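Local structure of cellobiose 2-epimerase (Caldibacillus thermoamylovorans, 5ZHB) at residues 250-255 and 271-276; 276-281 and 323-328; 291-296 and 306-311; 312-317 and 381-386. The protein catalyses the reversible epimerization of cellobiose at C2 of its reducing-end glucose, giving 4-O-beta-D-glucosyl-D-mannose. One frame throughout, in Å; residues are numbered along the deposited sequence.

Contact 1 of 4, residues 250-255 and 271-276; sequences EASWLI and QMVIDI
S252 and V273 mark the closest approach of segments 250-255 and 271-276, whose axes cross at -154° and come within 8.6 Å of each other; they belong to the antiparallel helices 245-262 and 267-283. At this point the two CA atoms are 4.6 Å apart, a spacing that suits a small residue such as serine on one side and a beta-branched but short valine on the other. The S252 side chain is turned with OG anti to its own backbone N (chi1 174°), and the hydroxyl donates to the neighbouring helix rather than to its own, reaching V273 O at 2.8 Å. The donor stands 29° out of the plane of that carbonyl. A buried hydroxyl thus gains an acceptor while spanning the interface. V273 replies with its two methyls: CG1 and CG2 each lie 3.5 Å from S252 O, so the backbone oxygen sits against both branches of the fork. One way along the helix the packing is purely apolar. I255 CG2 meets V273 CG2 at 4.0 Å, the two side chains lying alongside and pointing opposite ways. M272 crosses I255 at about a right angle; its chain bends at its last torsion, which brings the terminal CE to 4.0 Å from I255 CG2. The other way along it, I276 CG2 rests on S252 CB. F221 touches both M272 and I276, while W253, on the far side of its helix, donates through NE1 to E311. The pairing is that of an antiparallel helical hairpin, the element from which the (alpha/alpha)6 barrel of this epimerase family is built.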
# COMPACT_ATOMS: atom_id res chain seq x y z
N GLU A 250 -3.70 -8.92 0.24
CA GLU A 250 -2.49 -8.13 0.33
C GLU A 250 -1.65 -8.57 1.53
O GLU A 250 -0.46 -8.82 1.38
CB GLU A 250 -2.89 -6.65 0.47
CG GLU A 250 -1.69 -5.71 0.57
CD GLU A 250 -2.08 -4.25 0.77
OE1 GLU A 250 -3.18 -3.98 1.33
OE2 GLU A 250 -1.29 -3.37 0.36
N ALA A 251 -2.26 -8.62 2.72
CA ALA A 251 -1.58 -9.02 3.94
C ALA A 251 -0.95 -10.40 3.82
O ALA A 251 0.17 -10.61 4.27
CB ALA A 251 -2.56 -9.01 5.09
N SER A 252 -1.67 -11.33 3.17
CA SER A 252 -1.15 -12.67 2.96
C SER A 252 0.27 -12.60 2.43
O SER A 252 1.17 -13.19 3.00
CB SER A 252 -2.04 -13.47 2.05
OG SER A 252 -1.45 -14.73 1.74
N TRP A 253 0.50 -11.87 1.33
CA TRP A 253 1.81 -11.94 0.70
C TRP A 253 2.80 -10.95 1.32
O TRP A 253 4.00 -11.24 1.34
CB TRP A 253 1.72 -11.78 -0.81
CG TRP A 253 1.49 -10.39 -1.34
CD1 TRP A 253 0.30 -9.80 -1.61
CD2 TRP A 253 2.51 -9.44 -1.71
NE1 TRP A 253 0.50 -8.52 -2.07
CE2 TRP A 253 1.84 -8.29 -2.16
CE3 TRP A 253 3.90 -9.44 -1.71
CZ2 TRP A 253 2.52 -7.17 -2.61
CZ3 TRP A 253 4.58 -8.33 -2.14
CH2 TRP A 253 3.90 -7.22 -2.63
N LEU A 254 2.30 -9.84 1.88
CA LEU A 254 3.18 -8.95 2.65
C LEU A 254 3.68 -9.61 3.94
O LEU A 254 4.86 -9.51 4.24
CB LEU A 254 2.50 -7.62 2.96
CG LEU A 254 2.21 -6.71 1.76
CD1 LEU A 254 1.54 -5.44 2.23
CD2 LEU A 254 3.44 -6.37 0.94
N ILE A 255 2.82 -10.28 4.69
CA ILE A 255 3.30 -11.01 5.87
C ILE A 255 4.33 -12.05 5.41
O ILE A 255 5.42 -12.21 6.01
CB ILE A 255 2.13 -11.62 6.66
CG1 ILE A 255 1.29 -10.52 7.32
CG2 ILE A 255 2.61 -12.66 7.68
CD1 ILE A 255 -0.10 -10.95 7.73
N GLN A 271 1.11 -21.08 7.72
CA GLN A 271 -0.23 -21.60 7.50
C GLN A 271 -1.25 -20.46 7.42
O GLN A 271 -2.22 -20.53 6.68
CB GLN A 271 -0.68 -22.58 8.59
CG GLN A 271 -1.88 -23.41 8.16
CD GLN A 271 -1.53 -24.23 6.94
OE1 GLN A 271 -0.52 -24.94 6.93
NE2 GLN A 271 -2.33 -24.11 5.88
N MET A 272 -1.05 -19.40 8.21
CA MET A 272 -1.92 -18.24 8.12
C MET A 272 -1.87 -17.65 6.70
O MET A 272 -2.90 -17.40 6.12
CB MET A 272 -1.59 -17.17 9.18
CG MET A 272 -2.36 -15.86 8.98
SD MET A 272 -1.93 -14.66 10.26
CE MET A 272 -0.17 -14.46 9.98
N VAL A 273 -0.67 -17.44 6.16
CA VAL A 273 -0.52 -16.88 4.82
C VAL A 273 -1.35 -17.68 3.82
O VAL A 273 -2.08 -17.12 2.99
CB VAL A 273 0.98 -16.84 4.50
CG1 VAL A 273 1.28 -16.64 3.01
CG2 VAL A 273 1.67 -15.75 5.32
N ILE A 274 -1.29 -19.02 3.94
CA ILE A 274 -1.90 -19.90 2.95
C ILE A 274 -3.40 -19.88 3.14
O ILE A 274 -4.13 -19.73 2.17
CB ILE A 274 -1.27 -21.30 3.04
CG1 ILE A 274 0.19 -21.27 2.65
CG2 ILE A 274 -2.03 -22.34 2.20
CD1 ILE A 274 1.00 -22.45 3.17
N ASP A 275 -3.86 -19.96 4.40
CA ASP A 275 -5.29 -20.06 4.70
C ASP A 275 -6.05 -18.79 4.29
O ASP A 275 -7.19 -18.85 3.83
CB ASP A 275 -5.48 -20.42 6.17
CG ASP A 275 -5.05 -21.85 6.54
OD1 ASP A 275 -4.76 -22.64 5.62
OD2 ASP A 275 -4.95 -22.13 7.74
N ILE A 276 -5.42 -17.62 4.50
CA ILE A 276 -6.02 -16.38 4.03
C ILE A 276 -6.23 -16.46 2.52
O ILE A 276 -7.30 -16.15 2.02
CB ILE A 276 -5.16 -15.16 4.45
CG1 ILE A 276 -5.15 -14.93 5.98
CG2 ILE A 276 -5.60 -13.90 3.71
CD1 ILE A 276 -3.98 -14.07 6.43

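Contact 2 of 4, residues 276-281 and 323-328; sequences IAYNIE and TKDEKF
The N-cap of helix 326-343 is the centre of this contact: D325 caps the helix and also receives the hydroxyl of Y278 from helix 267-283. An aspartate suits both tasks, since its two oxygens divide them. With CG anti to the backbone N (chi1 -175°), its carboxylate carbon is set near Y278 OH. OD1 accepts from K327 N, which approaches from above the carboxylate plane, and OD2 offers its anti lone pair to Y278 OH in a short bond of 2.5 Å. OD2 also lies in the plane of the tyrosine ring, at its edge. F328 closes over one face of that ring in an edge-to-face pair, centroids 4.6 Å apart and planes at 55°, with its CZ standing 3.4 Å above the ring centre of Y278. The edge of F328 also meets the backbone, A277 O lying 3.7 Å from CE1. Farther along, the E281 carboxylate packs on the K327 methylenes, OE1 coming within 3.4 Å of CG, but the opposite charges do not touch. T323 OG1 accepts from D325 N in an ST turn and is also bonded to A319 O. K324, between T323 and D325, has positive phi, as is common for the first residue after a helix. The short turn from helix 306-323 to 326-343 thus meets helix 267-283, which packs beside 326-343 as neighbouring outer helices of an (alpha/alpha)6 barrel do.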
# COMPACT_ATOMS: atom_id res chain seq x y z
N ILE A 276 -5.42 -17.62 4.50
CA ILE A 276 -6.02 -16.38 4.03
C ILE A 276 -6.23 -16.46 2.52
O ILE A 276 -7.30 -16.15 2.02
CB ILE A 276 -5.16 -15.16 4.45
CG1 ILE A 276 -5.15 -14.93 5.98
CG2 ILE A 276 -5.60 -13.90 3.71
CD1 ILE A 276 -3.98 -14.07 6.43
N ALA A 277 -5.21 -16.89 1.77
CA ALA A 277 -5.31 -16.90 0.31
C ALA A 277 -6.43 -17.83 -0.17
O ALA A 277 -7.26 -17.46 -1.00
CB ALA A 277 -3.97 -17.23 -0.28
N TYR A 278 -6.54 -19.02 0.46
CA TYR A 278 -7.64 -19.91 0.16
C TYR A 278 -8.97 -19.25 0.49
O TYR A 278 -9.96 -19.38 -0.24
CB TYR A 278 -7.53 -21.25 0.89
CG TYR A 278 -6.65 -22.23 0.13
CD1 TYR A 278 -7.10 -22.78 -1.08
CD2 TYR A 278 -5.41 -22.62 0.60
CE1 TYR A 278 -6.32 -23.68 -1.79
CE2 TYR A 278 -4.63 -23.54 -0.10
CZ TYR A 278 -5.09 -24.06 -1.29
OH TYR A 278 -4.39 -24.94 -2.06
N ASN A 279 -9.00 -18.56 1.63
CA ASN A 279 -10.24 -17.97 2.10
C ASN A 279 -10.74 -16.94 1.08
O ASN A 279 -11.95 -16.84 0.79
CB ASN A 279 -10.04 -17.37 3.50
CG ASN A 279 -11.35 -16.99 4.14
OD1 ASN A 279 -12.26 -17.82 4.23
ND2 ASN A 279 -11.51 -15.72 4.48
N ILE A 280 -9.81 -16.11 0.58
CA ILE A 280 -10.24 -15.01 -0.28
C ILE A 280 -10.56 -15.56 -1.67
O ILE A 280 -11.47 -15.05 -2.31
CB ILE A 280 -9.20 -13.86 -0.29
CG1 ILE A 280 -8.99 -13.28 1.13
CG2 ILE A 280 -9.64 -12.80 -1.30
CD1 ILE A 280 -10.24 -12.68 1.77
N GLU A 281 -9.86 -16.61 -2.11
CA GLU A 281 -10.18 -17.27 -3.38
C GLU A 281 -11.63 -17.75 -3.33
O GLU A 281 -12.38 -17.60 -4.30
CB GLU A 281 -9.13 -18.33 -3.72
CG GLU A 281 -9.25 -18.99 -5.10
CD GLU A 281 -10.46 -19.91 -5.34
OE1 GLU A 281 -10.83 -20.19 -6.49
OE2 GLU A 281 -11.05 -20.37 -4.36
N THR A 323 1.70 -23.50 -2.82
CA THR A 323 0.80 -24.64 -2.81
C THR A 323 0.84 -25.44 -4.12
O THR A 323 0.34 -26.56 -4.12
CB THR A 323 -0.62 -24.15 -2.53
OG1 THR A 323 -1.00 -23.39 -3.67
CG2 THR A 323 -0.71 -23.39 -1.22
N LYS A 324 1.36 -24.85 -5.21
CA LYS A 324 1.27 -25.41 -6.56
C LYS A 324 -0.16 -25.77 -6.92
O LYS A 324 -0.42 -26.65 -7.75
CB LYS A 324 2.13 -26.66 -6.68
CG LYS A 324 3.63 -26.43 -6.53
CD LYS A 324 4.20 -25.36 -7.44
CE LYS A 324 5.63 -25.06 -7.15
NZ LYS A 324 6.44 -26.28 -7.07
N ASP A 325 -1.11 -25.06 -6.32
CA ASP A 325 -2.51 -25.30 -6.57
C ASP A 325 -2.97 -24.41 -7.71
O ASP A 325 -3.07 -23.19 -7.54
CB ASP A 325 -3.30 -25.17 -5.28
CG ASP A 325 -4.77 -25.51 -5.35
OD1 ASP A 325 -5.32 -25.61 -6.47
OD2 ASP A 325 -5.36 -25.65 -4.26
N GLU A 326 -3.25 -25.05 -8.85
CA GLU A 326 -3.65 -24.39 -10.08
C GLU A 326 -4.83 -23.43 -9.89
O GLU A 326 -4.95 -22.50 -10.67
CB GLU A 326 -4.03 -25.44 -11.13
CG GLU A 326 -2.87 -26.31 -11.58
CD GLU A 326 -1.88 -25.65 -12.52
OE1 GLU A 326 -0.67 -25.61 -12.21
OE2 GLU A 326 -2.34 -25.21 -13.60
N LYS A 327 -5.73 -23.69 -8.93
CA LYS A 327 -6.83 -22.82 -8.53
C LYS A 327 -6.37 -21.34 -8.45
O LYS A 327 -7.08 -20.42 -8.87
CB LYS A 327 -7.30 -23.27 -7.15
CG LYS A 327 -8.68 -22.82 -6.73
CD LYS A 327 -9.01 -23.09 -5.27
CE LYS A 327 -9.19 -24.53 -4.89
NZ LYS A 327 -10.53 -24.98 -5.30
N PHE A 328 -5.16 -21.13 -7.93
CA PHE A 328 -4.64 -19.79 -7.72
C PHE A 328 -4.20 -19.18 -9.05
O PHE A 328 -4.39 -17.98 -9.25
CB PHE A 328 -3.49 -19.85 -6.71
CG PHE A 328 -3.92 -20.09 -5.28
CD1 PHE A 328 -4.88 -19.29 -4.66
CD2 PHE A 328 -3.42 -21.17 -4.55
CE1 PHE A 328 -5.28 -19.52 -3.36
CE2 PHE A 328 -3.85 -21.42 -3.26
CZ PHE A 328 -4.79 -20.59 -2.65

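Contact 3 of 4, residues 291-296 and 306-311; sequences LAYENE and WWVQVE
L291 and Q309 meet through a pair of hydrogen bonds in which the glutamine amide matches both polar backbone atoms of one residue. L291 N donates to Q309 OE1 at 2.9 Å, and Q309 NE2 returns a bond of 2.9 Å to L291 O. Both are nearly straight, at 165° and 163°, and each donor lies on a lone pair in the plane of its acceptor carbonyl, so the flat amide is held against turning. A bend at chi2 (-53°) folds the glutamine chain, and I335 and V339 of helix 326-343 lie against it; NE2 has a further, weak bond to V305 O. An alanine here would remove the amide and is likely to leave the N and O of L291, a buried residue, without these mates, freeing this part of the chain to shift. Beside the amide, V308 points its two methyls from the helix at the loop. CG1 touches L291 CB at 3.8 Å, while CG2 reaches Y293 CD1, also at 3.8 Å, in the plane of the tyrosine ring at its edge. The same CG2 stands 3.7 Å above the centre of one face of the W307 ring, so a compact beta-branched residue serves two aromatic neighbours. W307 CZ2 itself meets Y293 CE1 at 4.3 Å. Farther out, W307 is positioned by a stack with H376 and an edge-to-face contact with H247. A neutral side-chain amide that acts as donor and acceptor at once thus satisfies a buried peptide segment without burying a charge there.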
# COMPACT_ATOMS: atom_id res chain seq x y z
N LEU A 291 -12.76 -9.40 -7.89
CA LEU A 291 -12.97 -9.41 -6.44
C LEU A 291 -13.90 -8.29 -6.00
O LEU A 291 -13.73 -7.14 -6.40
CB LEU A 291 -11.68 -9.29 -5.66
CG LEU A 291 -10.91 -10.60 -5.54
CD1 LEU A 291 -10.10 -10.78 -6.78
CD2 LEU A 291 -10.12 -10.62 -4.28
N ALA A 292 -14.83 -8.66 -5.11
CA ALA A 292 -15.64 -7.72 -4.38
C ALA A 292 -14.75 -6.87 -3.48
O ALA A 292 -13.58 -7.19 -3.28
CB ALA A 292 -16.69 -8.46 -3.55
N TYR A 293 -15.35 -5.82 -2.89
CA TYR A 293 -14.60 -4.88 -2.07
C TYR A 293 -14.69 -5.21 -0.58
O TYR A 293 -13.66 -5.36 0.08
CB TYR A 293 -15.13 -3.47 -2.38
CG TYR A 293 -14.41 -2.36 -1.65
CD1 TYR A 293 -13.02 -2.31 -1.58
CD2 TYR A 293 -15.14 -1.37 -1.00
CE1 TYR A 293 -12.37 -1.27 -0.91
CE2 TYR A 293 -14.51 -0.35 -0.32
CZ TYR A 293 -13.13 -0.31 -0.27
OH TYR A 293 -12.55 0.71 0.43
N GLU A 294 -15.90 -5.21 -0.03
CA GLU A 294 -16.06 -5.31 1.41
C GLU A 294 -17.35 -6.07 1.70
O GLU A 294 -18.26 -6.10 0.87
CB GLU A 294 -16.28 -3.95 2.09
CG GLU A 294 -15.01 -3.13 2.29
CD GLU A 294 -15.35 -1.74 2.81
OE1 GLU A 294 -16.52 -1.31 2.75
OE2 GLU A 294 -14.41 -1.09 3.28
N ASN A 295 -17.39 -6.64 2.91
CA ASN A 295 -18.61 -7.24 3.45
C ASN A 295 -18.83 -6.67 4.85
O ASN A 295 -18.09 -6.94 5.77
CB ASN A 295 -18.56 -8.75 3.35
CG ASN A 295 -19.81 -9.41 3.90
OD1 ASN A 295 -20.66 -8.77 4.52
ND2 ASN A 295 -19.95 -10.69 3.62
N GLU A 296 -19.81 -5.76 4.94
CA GLU A 296 -20.08 -5.02 6.15
C GLU A 296 -21.42 -5.51 6.69
O GLU A 296 -22.43 -5.38 6.01
CB GLU A 296 -20.16 -3.51 5.93
CG GLU A 296 -20.15 -2.75 7.26
CD GLU A 296 -19.88 -1.26 7.06
OE1 GLU A 296 -20.00 -0.77 5.92
OE2 GLU A 296 -19.48 -0.61 8.02
N TRP A 306 -9.69 -0.94 -7.96
CA TRP A 306 -8.48 -1.26 -8.71
C TRP A 306 -7.44 -1.96 -7.83
O TRP A 306 -6.91 -3.02 -8.21
CB TRP A 306 -7.93 -0.00 -9.43
CG TRP A 306 -6.83 0.72 -8.70
CD1 TRP A 306 -5.50 0.55 -8.92
CD2 TRP A 306 -6.94 1.63 -7.59
NE1 TRP A 306 -4.78 1.33 -8.06
CE2 TRP A 306 -5.63 1.99 -7.22
CE3 TRP A 306 -8.01 2.19 -6.89
CZ2 TRP A 306 -5.35 2.85 -6.16
CZ3 TRP A 306 -7.73 3.07 -5.86
CH2 TRP A 306 -6.43 3.39 -5.51
N TRP A 307 -7.15 -1.41 -6.66
CA TRP A 307 -6.05 -1.93 -5.85
C TRP A 307 -6.35 -3.33 -5.32
O TRP A 307 -5.43 -4.13 -5.19
CB TRP A 307 -5.65 -0.98 -4.71
CG TRP A 307 -6.62 -0.82 -3.57
CD1 TRP A 307 -7.54 0.17 -3.40
CD2 TRP A 307 -6.73 -1.66 -2.40
NE1 TRP A 307 -8.24 -0.01 -2.23
CE2 TRP A 307 -7.76 -1.14 -1.61
CE3 TRP A 307 -6.05 -2.82 -1.97
CZ2 TRP A 307 -8.12 -1.72 -0.39
CZ3 TRP A 307 -6.40 -3.37 -0.76
CH2 TRP A 307 -7.44 -2.84 0.02
N VAL A 308 -7.65 -3.60 -5.08
CA VAL A 308 -8.08 -4.92 -4.61
C VAL A 308 -7.75 -5.99 -5.65
O VAL A 308 -7.17 -7.03 -5.33
CB VAL A 308 -9.57 -4.87 -4.24
CG1 VAL A 308 -10.11 -6.27 -3.95
CG2 VAL A 308 -9.87 -3.89 -3.11
N GLN A 309 -7.97 -5.69 -6.93
CA GLN A 309 -7.75 -6.65 -7.99
C GLN A 309 -6.26 -6.99 -8.06
O GLN A 309 -5.89 -8.15 -8.15
CB GLN A 309 -8.24 -6.15 -9.34
CG GLN A 309 -9.64 -5.55 -9.35
CD GLN A 309 -10.70 -6.45 -8.75
OE1 GLN A 309 -10.77 -7.63 -9.07
NE2 GLN A 309 -11.46 -5.93 -7.80
N VAL A 310 -5.39 -5.97 -8.06
CA VAL A 310 -3.98 -6.28 -8.26
C VAL A 310 -3.36 -6.96 -7.03
O VAL A 310 -2.45 -7.76 -7.17
CB VAL A 310 -3.15 -5.03 -8.64
CG1 VAL A 310 -3.74 -4.30 -9.83
CG2 VAL A 310 -2.92 -4.07 -7.49
N GLU A 311 -3.75 -6.56 -5.82
CA GLU A 311 -3.28 -7.26 -4.62
C GLU A 311 -3.74 -8.72 -4.66
O GLU A 311 -3.02 -9.60 -4.20
CB GLU A 311 -3.73 -6.60 -3.32
CG GLU A 311 -3.10 -5.22 -3.10
CD GLU A 311 -1.60 -5.15 -3.08
OE1 GLU A 311 -0.98 -6.19 -2.76
OE2 GLU A 311 -1.02 -4.06 -3.41

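Contact 4 of 4, residues 312-317 and 381-386; sequences AMVGFY and CLEFIE
M313 O accepts the helical hydrogen bond from Y317 N at 3.1 Å and also lies near the plane of the F384 ring, at its edge, 3.4 Å from CZ. The rest of F384 fills the groove between M313, V314 and Y317. Its CZ lies 3.4 Å from Y317 CB and its CE1 3.5 Å from Y317 CG, the two rings standing obliquely at 42°. CE2 reaches V314 CG2 at 4.2 Å, the two side chains lying alongside and pointing opposite ways. A long flat ring suits this place because the axes of 312-317 and 381-386 approach only to 10.0 Å. The two segments run in the same general direction, 27° apart, as neighbours in the inner ring of an (alpha/alpha)6 barrel do. An alanine in place of F384 would probably open a gap beside Y317 CB and V314 CG2 and leave F8 of helix 2-21 without its edge-to-face partner. V314, a branched residue, uses its other methyl too: CG1 rests on E383 CG at 4.1 Å, the side chains crossing at about a right angle. The chain of E383 bends at chi2 (-69°); CG packs on V314 and the carboxylate end lies against W253, while OE1 forms a salt bridge with R387.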
# COMPACT_ATOMS: atom_id res chain seq x y z
N ALA A 312 -4.94 -8.99 -5.16
CA ALA A 312 -5.40 -10.37 -5.29
C ALA A 312 -4.51 -11.14 -6.28
O ALA A 312 -4.13 -12.29 -6.03
CB ALA A 312 -6.85 -10.40 -5.69
N MET A 313 -4.12 -10.49 -7.38
CA MET A 313 -3.25 -11.17 -8.35
C MET A 313 -1.92 -11.51 -7.69
O MET A 313 -1.42 -12.63 -7.84
CB MET A 313 -3.05 -10.38 -9.66
CG MET A 313 -4.27 -10.42 -10.55
SD MET A 313 -4.15 -9.54 -12.13
CE MET A 313 -4.19 -7.80 -11.67
N VAL A 314 -1.35 -10.61 -6.89
CA VAL A 314 -0.06 -10.89 -6.30
C VAL A 314 -0.23 -11.99 -5.24
O VAL A 314 0.54 -12.95 -5.21
CB VAL A 314 0.65 -9.65 -5.74
CG1 VAL A 314 1.97 -10.00 -5.06
CG2 VAL A 314 0.87 -8.61 -6.84
N GLY A 315 -1.22 -11.85 -4.36
CA GLY A 315 -1.35 -12.74 -3.23
C GLY A 315 -1.69 -14.14 -3.71
O GLY A 315 -1.17 -15.10 -3.16
N PHE A 316 -2.51 -14.23 -4.76
CA PHE A 316 -2.89 -15.51 -5.32
C PHE A 316 -1.70 -16.18 -6.00
O PHE A 316 -1.53 -17.40 -5.85
CB PHE A 316 -4.11 -15.37 -6.22
CG PHE A 316 -5.45 -15.14 -5.55
CD1 PHE A 316 -5.72 -15.53 -4.23
CD2 PHE A 316 -6.48 -14.58 -6.27
CE1 PHE A 316 -6.98 -15.31 -3.67
CE2 PHE A 316 -7.74 -14.39 -5.72
CZ PHE A 316 -7.98 -14.73 -4.42
N TYR A 317 -0.84 -15.41 -6.66
CA TYR A 317 0.35 -15.97 -7.29
C TYR A 317 1.36 -16.46 -6.24
O TYR A 317 2.00 -17.51 -6.42
CB TYR A 317 0.97 -15.00 -8.29
CG TYR A 317 2.07 -15.70 -9.04
CD1 TYR A 317 1.78 -16.66 -10.01
CD2 TYR A 317 3.40 -15.48 -8.72
CE1 TYR A 317 2.79 -17.34 -10.68
CE2 TYR A 317 4.41 -16.16 -9.37
CZ TYR A 317 4.11 -17.10 -10.34
OH TYR A 317 5.14 -17.74 -10.96
N CYS A 381 2.81 -5.30 -11.16
CA CYS A 381 3.55 -5.64 -12.36
C CYS A 381 4.97 -6.06 -11.98
O CYS A 381 5.45 -7.08 -12.46
CB CYS A 381 3.58 -4.47 -13.34
SG CYS A 381 1.96 -4.03 -13.99
N LEU A 382 5.62 -5.30 -11.10
CA LEU A 382 7.01 -5.55 -10.70
C LEU A 382 7.19 -6.85 -9.92
O LEU A 382 8.20 -7.55 -10.08
CB LEU A 382 7.51 -4.36 -9.90
CG LEU A 382 7.65 -3.05 -10.71
CD1 LEU A 382 7.94 -1.91 -9.77
CD2 LEU A 382 8.71 -3.16 -11.78
N GLU A 383 6.20 -7.20 -9.09
CA GLU A 383 6.29 -8.43 -8.32
C GLU A 383 6.33 -9.64 -9.26
O GLU A 383 7.10 -10.57 -9.04
CB GLU A 383 5.10 -8.49 -7.38
CG GLU A 383 5.31 -7.77 -6.05
CD GLU A 383 6.33 -8.46 -5.16
OE1 GLU A 383 6.26 -9.71 -5.03
OE2 GLU A 383 7.16 -7.76 -4.58
N PHE A 384 5.43 -9.67 -10.24
CA PHE A 384 5.41 -10.75 -11.22
C PHE A 384 6.68 -10.77 -12.06
O PHE A 384 7.27 -11.82 -12.28
CB PHE A 384 4.22 -10.62 -12.15
CG PHE A 384 2.97 -11.24 -11.57
CD1 PHE A 384 2.68 -12.58 -11.78
CD2 PHE A 384 2.09 -10.50 -10.79
CE1 PHE A 384 1.49 -13.14 -11.30
CE2 PHE A 384 0.96 -11.07 -10.24
CZ PHE A 384 0.65 -12.38 -10.51
N ILE A 385 7.12 -9.61 -12.53
CA ILE A 385 8.38 -9.56 -13.26
C ILE A 385 9.51 -10.23 -12.47
O ILE A 385 10.29 -11.03 -13.01
CB ILE A 385 8.70 -8.11 -13.65
CG1 ILE A 385 7.73 -7.58 -14.72
CG2 ILE A 385 10.16 -8.01 -14.09
CD1 ILE A 385 7.68 -6.06 -14.86
N GLU A 386 9.64 -9.90 -11.19
CA GLU A 386 10.75 -10.35 -10.37
C GLU A 386 10.55 -11.81 -9.98
O GLU A 386 11.51 -12.58 -9.90
CB GLU A 386 10.90 -9.43 -9.14
CG GLU A 386 12.34 -9.19 -8.70
CD GLU A 386 12.53 -8.51 -7.33
OE1 GLU A 386 13.68 -8.26 -6.94
OE2 GLU A 386 11.54 -8.24 -6.62

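In the fold
From the N terminus, contact 1 comes first; fifteen residues separate its segments, mostly helix around the turn from 245-262 to 267-283. Contact 2 starts on the same helix 267-283, sharing I276, and reaches forward to the turn before helix 326-343. Within that span lies contact 3, which joins 291-296 to the start of helix 306-323 across nine residues. Contact 4 leaves helix 306-323 before contact 2 has closed, so the two cross, and ends on the last helix, 375-387. W253 links contacts 1, 3 and 4; F316 packs against contact 2. Contacts 1, 2 and 4 join neighbouring helices of one side of the barrel, and contact 3 fastens the segment leading into strand 294-296 to an inner helix.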